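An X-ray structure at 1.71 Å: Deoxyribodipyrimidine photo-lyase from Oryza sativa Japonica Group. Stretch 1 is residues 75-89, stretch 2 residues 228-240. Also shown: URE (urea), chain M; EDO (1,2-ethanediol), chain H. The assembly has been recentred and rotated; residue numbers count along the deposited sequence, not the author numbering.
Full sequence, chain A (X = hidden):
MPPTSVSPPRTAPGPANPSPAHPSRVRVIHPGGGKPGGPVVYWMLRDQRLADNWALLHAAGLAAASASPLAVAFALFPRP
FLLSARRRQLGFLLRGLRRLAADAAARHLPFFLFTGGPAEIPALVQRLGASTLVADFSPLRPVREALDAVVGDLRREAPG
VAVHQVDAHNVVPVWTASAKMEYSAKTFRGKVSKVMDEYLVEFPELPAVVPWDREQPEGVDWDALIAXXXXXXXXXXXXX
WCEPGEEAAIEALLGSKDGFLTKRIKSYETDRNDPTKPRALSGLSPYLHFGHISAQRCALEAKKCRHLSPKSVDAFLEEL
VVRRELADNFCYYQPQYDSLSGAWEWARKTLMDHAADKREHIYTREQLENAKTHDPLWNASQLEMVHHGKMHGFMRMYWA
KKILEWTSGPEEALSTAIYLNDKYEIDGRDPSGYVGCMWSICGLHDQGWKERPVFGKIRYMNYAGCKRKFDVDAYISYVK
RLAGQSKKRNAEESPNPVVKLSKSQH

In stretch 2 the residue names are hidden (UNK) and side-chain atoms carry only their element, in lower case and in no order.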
# COMPACT_ATOMS: atom_id res chain seq x y z
N ALA A 75 -7.68 12.33 -8.51
CA ALA A 75 -9.00 11.80 -8.86
C ALA A 75 -9.44 10.72 -7.89
O ALA A 75 -8.78 9.69 -7.75
CB ALA A 75 -9.01 11.26 -10.29
N LEU A 76 -10.56 10.96 -7.20
CA LEU A 76 -11.17 9.93 -6.37
C LEU A 76 -12.05 9.03 -7.25
O LEU A 76 -12.92 9.52 -7.95
CB LEU A 76 -12.04 10.57 -5.28
CG LEU A 76 -12.60 9.57 -4.26
CD1 LEU A 76 -11.47 9.00 -3.39
CD2 LEU A 76 -13.68 10.21 -3.40
N PHE A 77 -11.81 7.72 -7.24
CA PHE A 77 -12.72 6.82 -7.96
C PHE A 77 -14.08 6.88 -7.27
O PHE A 77 -14.17 6.77 -6.05
CB PHE A 77 -12.20 5.39 -7.98
CG PHE A 77 -10.97 5.19 -8.82
CD1 PHE A 77 -11.00 4.36 -9.93
CD2 PHE A 77 -9.78 5.82 -8.50
CE1 PHE A 77 -9.86 4.17 -10.71
CE2 PHE A 77 -8.65 5.64 -9.27
CZ PHE A 77 -8.69 4.81 -10.38
N PRO A 78 -15.15 7.07 -8.04
CA PRO A 78 -16.48 7.16 -7.43
C PRO A 78 -17.02 5.80 -6.97
O PRO A 78 -16.45 4.76 -7.33
CB PRO A 78 -17.34 7.72 -8.57
CG PRO A 78 -16.68 7.18 -9.80
CD PRO A 78 -15.19 7.26 -9.50
N ARG A 79 -18.09 5.81 -6.19
CA ARG A 79 -18.77 4.60 -5.74
C ARG A 79 -18.85 3.60 -6.90
O ARG A 79 -19.24 3.96 -8.00
CB ARG A 79 -20.16 4.96 -5.22
CG ARG A 79 -20.99 3.80 -4.70
CD ARG A 79 -22.41 4.26 -4.42
NE ARG A 79 -23.02 4.83 -5.63
CZ ARG A 79 -24.02 5.70 -5.63
NH1 ARG A 79 -24.50 6.16 -6.78
NH2 ARG A 79 -24.54 6.13 -4.48
N PRO A 80 -18.50 2.32 -6.65
CA PRO A 80 -18.18 1.64 -5.39
C PRO A 80 -16.76 1.87 -4.87
O PRO A 80 -16.35 1.18 -3.93
CB PRO A 80 -18.37 0.17 -5.74
CG PRO A 80 -17.94 0.11 -7.17
CD PRO A 80 -18.49 1.37 -7.78
N PHE A 81 -16.03 2.80 -5.48
CA PHE A 81 -14.71 3.24 -5.00
C PHE A 81 -13.57 2.29 -5.36
O PHE A 81 -13.79 1.15 -5.74
CB PHE A 81 -14.74 3.51 -3.49
CG PHE A 81 -15.87 4.42 -3.07
CD1 PHE A 81 -15.84 5.76 -3.41
CD2 PHE A 81 -16.95 3.94 -2.36
CE1 PHE A 81 -16.87 6.62 -3.04
CE2 PHE A 81 -17.99 4.79 -1.98
CZ PHE A 81 -17.95 6.13 -2.33
N LEU A 82 -12.33 2.77 -5.25
CA LEU A 82 -11.17 1.95 -5.59
C LEU A 82 -11.14 0.66 -4.77
O LEU A 82 -11.01 0.68 -3.54
CB LEU A 82 -9.88 2.74 -5.37
CG LEU A 82 -8.63 1.98 -5.82
CD1 LEU A 82 -8.78 1.61 -7.30
CD2 LEU A 82 -7.39 2.82 -5.56
N LEU A 83 -11.25 -0.46 -5.47
CA LEU A 83 -11.24 -1.78 -4.85
C LEU A 83 -12.19 -1.88 -3.65
O LEU A 83 -11.87 -2.51 -2.64
CB LEU A 83 -9.81 -2.19 -4.47
CG LEU A 83 -8.90 -2.47 -5.67
CD1 LEU A 83 -7.43 -2.51 -5.29
CD2 LEU A 83 -9.32 -3.75 -6.41
N SER A 84 -13.36 -1.26 -3.78
CA SER A 84 -14.40 -1.33 -2.76
C SER A 84 -13.98 -0.77 -1.39
O SER A 84 -14.36 -1.31 -0.35
CB SER A 84 -14.92 -2.76 -2.61
OG SER A 84 -15.38 -3.27 -3.86
N ALA A 85 -13.21 0.32 -1.40
CA ALA A 85 -12.91 1.03 -0.17
C ALA A 85 -14.20 1.26 0.63
O ALA A 85 -15.26 1.55 0.06
CB ALA A 85 -12.24 2.36 -0.48
N ARG A 86 -14.08 1.12 1.94
CA ARG A 86 -15.20 1.30 2.86
C ARG A 86 -14.97 2.60 3.63
O ARG A 86 -13.95 3.26 3.44
CB ARG A 86 -15.28 0.14 3.85
CG ARG A 86 -15.23 -1.27 3.26
CD ARG A 86 -16.21 -1.46 2.13
NE ARG A 86 -16.66 -2.85 1.99
CZ ARG A 86 -15.91 -3.84 1.50
NH1 ARG A 86 -14.67 -3.61 1.11
NH2 ARG A 86 -16.41 -5.06 1.39
N ARG A 87 -15.90 2.94 4.50
CA ARG A 87 -15.80 4.17 5.29
C ARG A 87 -14.42 4.33 5.92
O ARG A 87 -13.83 5.41 5.85
CB ARG A 87 -16.86 4.20 6.39
CG ARG A 87 -16.60 5.25 7.45
CD ARG A 87 -17.75 5.32 8.47
NE ARG A 87 -19.02 5.68 7.86
CZ ARG A 87 -19.46 6.94 7.76
NH1 ARG A 87 -18.73 7.94 8.22
NH2 ARG A 87 -20.63 7.19 7.18
N ARG A 88 -13.95 3.27 6.55
CA ARG A 88 -12.65 3.23 7.23
C ARG A 88 -11.52 3.74 6.36
O ARG A 88 -10.71 4.55 6.79
CB ARG A 88 -12.33 1.81 7.69
CG ARG A 88 -10.92 1.63 8.27
CD ARG A 88 -10.76 0.27 8.97
NE ARG A 88 -11.56 0.22 10.19
CZ ARG A 88 -11.82 -0.89 10.88
NH1 ARG A 88 -11.36 -2.06 10.49
NH2 ARG A 88 -12.56 -0.82 11.98
N GLN A 89 -11.44 3.23 5.14
CA GLN A 89 -10.35 3.60 4.24
C GLN A 89 -10.57 4.93 3.55
O GLN A 89 -9.62 5.70 3.34
CB GLN A 89 -10.09 2.50 3.20
CG GLN A 89 -9.66 1.16 3.81
CD GLN A 89 -10.83 0.32 4.30
OE1 GLN A 89 -12.01 0.66 4.05
NE2 GLN A 89 -10.52 -0.77 5.00
N UNK A 228 -20.44 12.76 2.68
CA UNK A 228 -21.13 12.18 1.53
C UNK A 228 -20.50 10.87 1.11
O UNK A 228 -21.17 9.84 1.01
c UNK A 228 -21.82 13.47 -2.08
c UNK A 228 -21.13 13.14 0.33
n UNK A 228 -20.28 11.73 -3.68
c UNK A 228 -21.83 12.54 -0.88
n UNK A 228 -20.48 13.74 -2.58
c UNK A 228 -19.77 12.90 -3.34
n UNK A 228 -18.56 13.24 -3.75
N UNK A 229 -19.20 10.92 0.84
CA UNK A 229 -18.46 9.75 0.36
C UNK A 229 -18.55 8.59 1.35
O UNK A 229 -18.83 7.46 0.96
c UNK A 229 -16.99 10.10 0.04
c UNK A 229 -16.16 8.85 -0.15
c UNK A 229 -16.93 10.96 -1.21
N UNK A 230 -18.32 8.86 2.63
CA UNK A 230 -18.31 7.78 3.61
C UNK A 230 -19.71 7.18 3.80
O UNK A 230 -19.83 5.97 4.02
s UNK A 230 -16.00 8.71 4.93
c UNK A 230 -17.75 8.25 4.95
N UNK A 231 -20.75 7.99 3.71
CA UNK A 231 -22.11 7.47 3.85
C UNK A 231 -22.55 6.65 2.63
O UNK A 231 -23.51 5.89 2.69
c UNK A 231 -23.13 8.57 4.17
o UNK A 231 -23.42 9.36 3.03
N UNK A 232 -21.82 6.81 1.52
CA UNK A 232 -22.06 5.99 0.33
C UNK A 232 -21.36 4.64 0.41
O UNK A 232 -21.61 3.75 -0.40
c UNK A 232 -22.47 7.84 -1.38
c UNK A 232 -21.88 8.56 -2.57
o UNK A 232 -20.92 8.02 -3.16
c UNK A 232 -21.58 6.71 -0.92
o UNK A 232 -22.36 9.67 -2.91
N UNK A 233 -20.44 4.50 1.36
CA UNK A 233 -19.68 3.27 1.51
C UNK A 233 -20.14 2.45 2.71
O UNK A 233 -20.85 2.94 3.59
c UNK A 233 -18.19 3.58 1.61
N UNK A 234 -19.75 1.19 2.75
CA UNK A 234 -20.15 0.34 3.85
C UNK A 234 -19.57 0.88 5.15
O UNK A 234 -18.45 1.40 5.19
c UNK A 234 -20.60 -2.11 4.28
c UNK A 234 -20.10 -3.53 4.11
c UNK A 234 -19.72 -1.10 3.60
o UNK A 234 -20.28 -4.34 5.05
o UNK A 234 -19.51 -3.82 3.04
N UNK A 235 -20.34 0.75 6.22
CA UNK A 235 -19.96 1.37 7.49
C UNK A 235 -18.95 0.61 8.35
O UNK A 235 -19.24 0.28 9.49
c UNK A 235 -21.23 1.70 8.30
o UNK A 235 -19.85 3.04 9.71
n UNK A 235 -21.90 2.54 10.46
c UNK A 235 -20.93 2.48 9.56
N UNK A 236 -17.76 0.34 7.80
CA UNK A 236 -16.64 -0.09 8.62
C UNK A 236 -16.03 1.16 9.24
O UNK A 236 -15.58 2.05 8.53
c UNK A 236 -15.58 -0.82 7.76
c UNK A 236 -16.21 -1.99 7.03
c UNK A 236 -14.44 -1.29 8.62
N UNK A 237 -16.04 1.25 10.58
CA UNK A 237 -15.72 2.51 11.26
C UNK A 237 -14.28 2.97 11.06
O UNK A 237 -13.36 2.15 10.95
c UNK A 237 -15.93 2.18 12.74
c UNK A 237 -16.75 0.95 12.76
c UNK A 237 -16.38 0.19 11.53
N UNK A 238 -14.09 4.28 11.02
CA UNK A 238 -12.76 4.87 10.94
C UNK A 238 -11.94 4.46 12.15
O UNK A 238 -12.48 4.27 13.24
o UNK A 238 -12.20 9.07 9.38
c UNK A 238 -13.24 6.93 9.50
c UNK A 238 -13.27 8.44 9.44
o UNK A 238 -14.38 9.02 9.46
c UNK A 238 -12.85 6.40 10.87
N UNK A 239 -10.63 4.31 11.97
CA UNK A 239 -9.76 4.04 13.11
C UNK A 239 -9.55 5.32 13.92
O UNK A 239 -9.60 6.43 13.38
c UNK A 239 -7.59 4.48 11.88
c UNK A 239 -8.38 3.47 12.70
c UNK A 239 -8.53 2.14 11.95
c UNK A 239 -6.25 3.97 11.43
N UNK A 240 -9.31 5.16 15.21
CA UNK A 240 -9.16 6.30 16.11
C UNK A 240 -7.77 6.39 16.71
O UNK A 240 -7.47 7.34 17.43
o UNK A 240 -9.50 3.97 17.68
c UNK A 240 -9.98 5.03 18.15
o UNK A 240 -10.29 5.14 19.36
c UNK A 240 -10.20 6.22 17.23
C URE M . -8.77 6.71 -5.13
O URE M . -7.97 7.20 -5.93
N1 URE M . -10.06 6.82 -5.35
N2 URE M . -8.36 6.05 -4.07
C1 EDO H . -21.13 7.87 -7.65
O1 EDO H . -20.82 9.19 -7.39
C2 EDO H . -20.89 7.33 -8.89
O2 EDO H . -20.89 5.96 -9.06
O HOH W 1 -18.38 0.25 0.56
O HOH W 2 -18.85 -6.51 2.51
O HOH W 3 -21.00 4.53 6.16
O HOH W 4 -16.71 8.44 10.12
O HOH W 5 -9.90 5.41 9.23
O HOH W 6 -12.33 1.68 13.83

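Position 228 carries three carbons, a nitrogen, and a carbon bearing two more nitrogens, a guanidinium that makes no contact with stretch 1; it is Arg228. At 229 one carbon forks into two, and the branches lie against the side chains of Leu76 and Phe81. This is Val229, with CG2 4.0 Å from Leu76 CD2 and CG1 3.7 Å from Phe81 CE1. Position 230 has one carbon, lying over one face of the Arg87 guanidinium, and then a sulfur, which identifies Cys230; its CB is 3.4 Å from Arg87 NH1. One carbon and one oxygen at 231, the carbon just within reach of the Arg87 guanidinium, make Ser231, marginal to the contact.

At 232 three carbons end in two oxygens, a carboxylate, and one of those oxygens reaches the Phe81 ring; the residue is Glu232. Its OE2 forms a salt bridge with Arg228 NH2 (3.0 Å), while OE1 lies 3.6 Å from Phe81 CZ and 4.3 Å from Arg79 NH2, well out of that guanidinium plane. The single carbon at 233 packs against the Phe81 ring and the backbone of Arg87; it is Ala233, whose CB is 3.8 Å from Phe81 CE2 and 3.7 Å from Arg87 N.

Position 234 again has three carbons ending in two oxygens, one of which meets the edge of the Arg86 guanidinium. It is Glu234, whose OE1 accepts a nearly linear hydrogen bond from Arg86 NE (3.2 Å), part of a salt bridge. Two carbons at 235, the second bearing one nitrogen and one oxygen that approaches the Arg87 guanidinium, give Asn235; OD1 is 3.3 Å from Arg87 NE, but the angle is too poor for a hydrogen bond. At 236 a carbon forks into two, and one branch lies over a face of the Arg88 guanidinium; this is Val236, CG1 being 3.5 Å from Arg88 CZ.

At 237 three carbons close a ring onto the backbone nitrogen, and the backbone oxygen meets the edge of the Arg88 guanidinium: Pro237, whose O accepts a hydrogen bond from Arg88 NE (2.7 Å). Position 238, three carbons and two terminal oxygens, packs along the Arg87 side chain and is linked through water 4 to Arg87 NH1; it is Glu238. Four carbons forked at the first, one arm two carbons long, approach the Arg88 guanidinium and make 239 Ile239; CG2 is 4.0 Å from Arg88 NE. Two carbons and two oxygens at 240, out of reach of stretch 1, are Asp240.

The contact thus has two characters. Around Phe81, small apolar groups pack against the ring. Along Arg86, Arg87 and Arg88, hydrogen bonds and a salt bridge are combined with apolar groups lying over the guanidinium faces of Arg87 and Arg88: Glu234 pairs with Arg86 through its side chain and accepts from Arg87 N through its O (3.1 Å), and waters 2, 3 and 4 bridge guanidinium nitrogens to stretch 2.

Stretch 2, residues 228-240: RVCSEAENVPEID
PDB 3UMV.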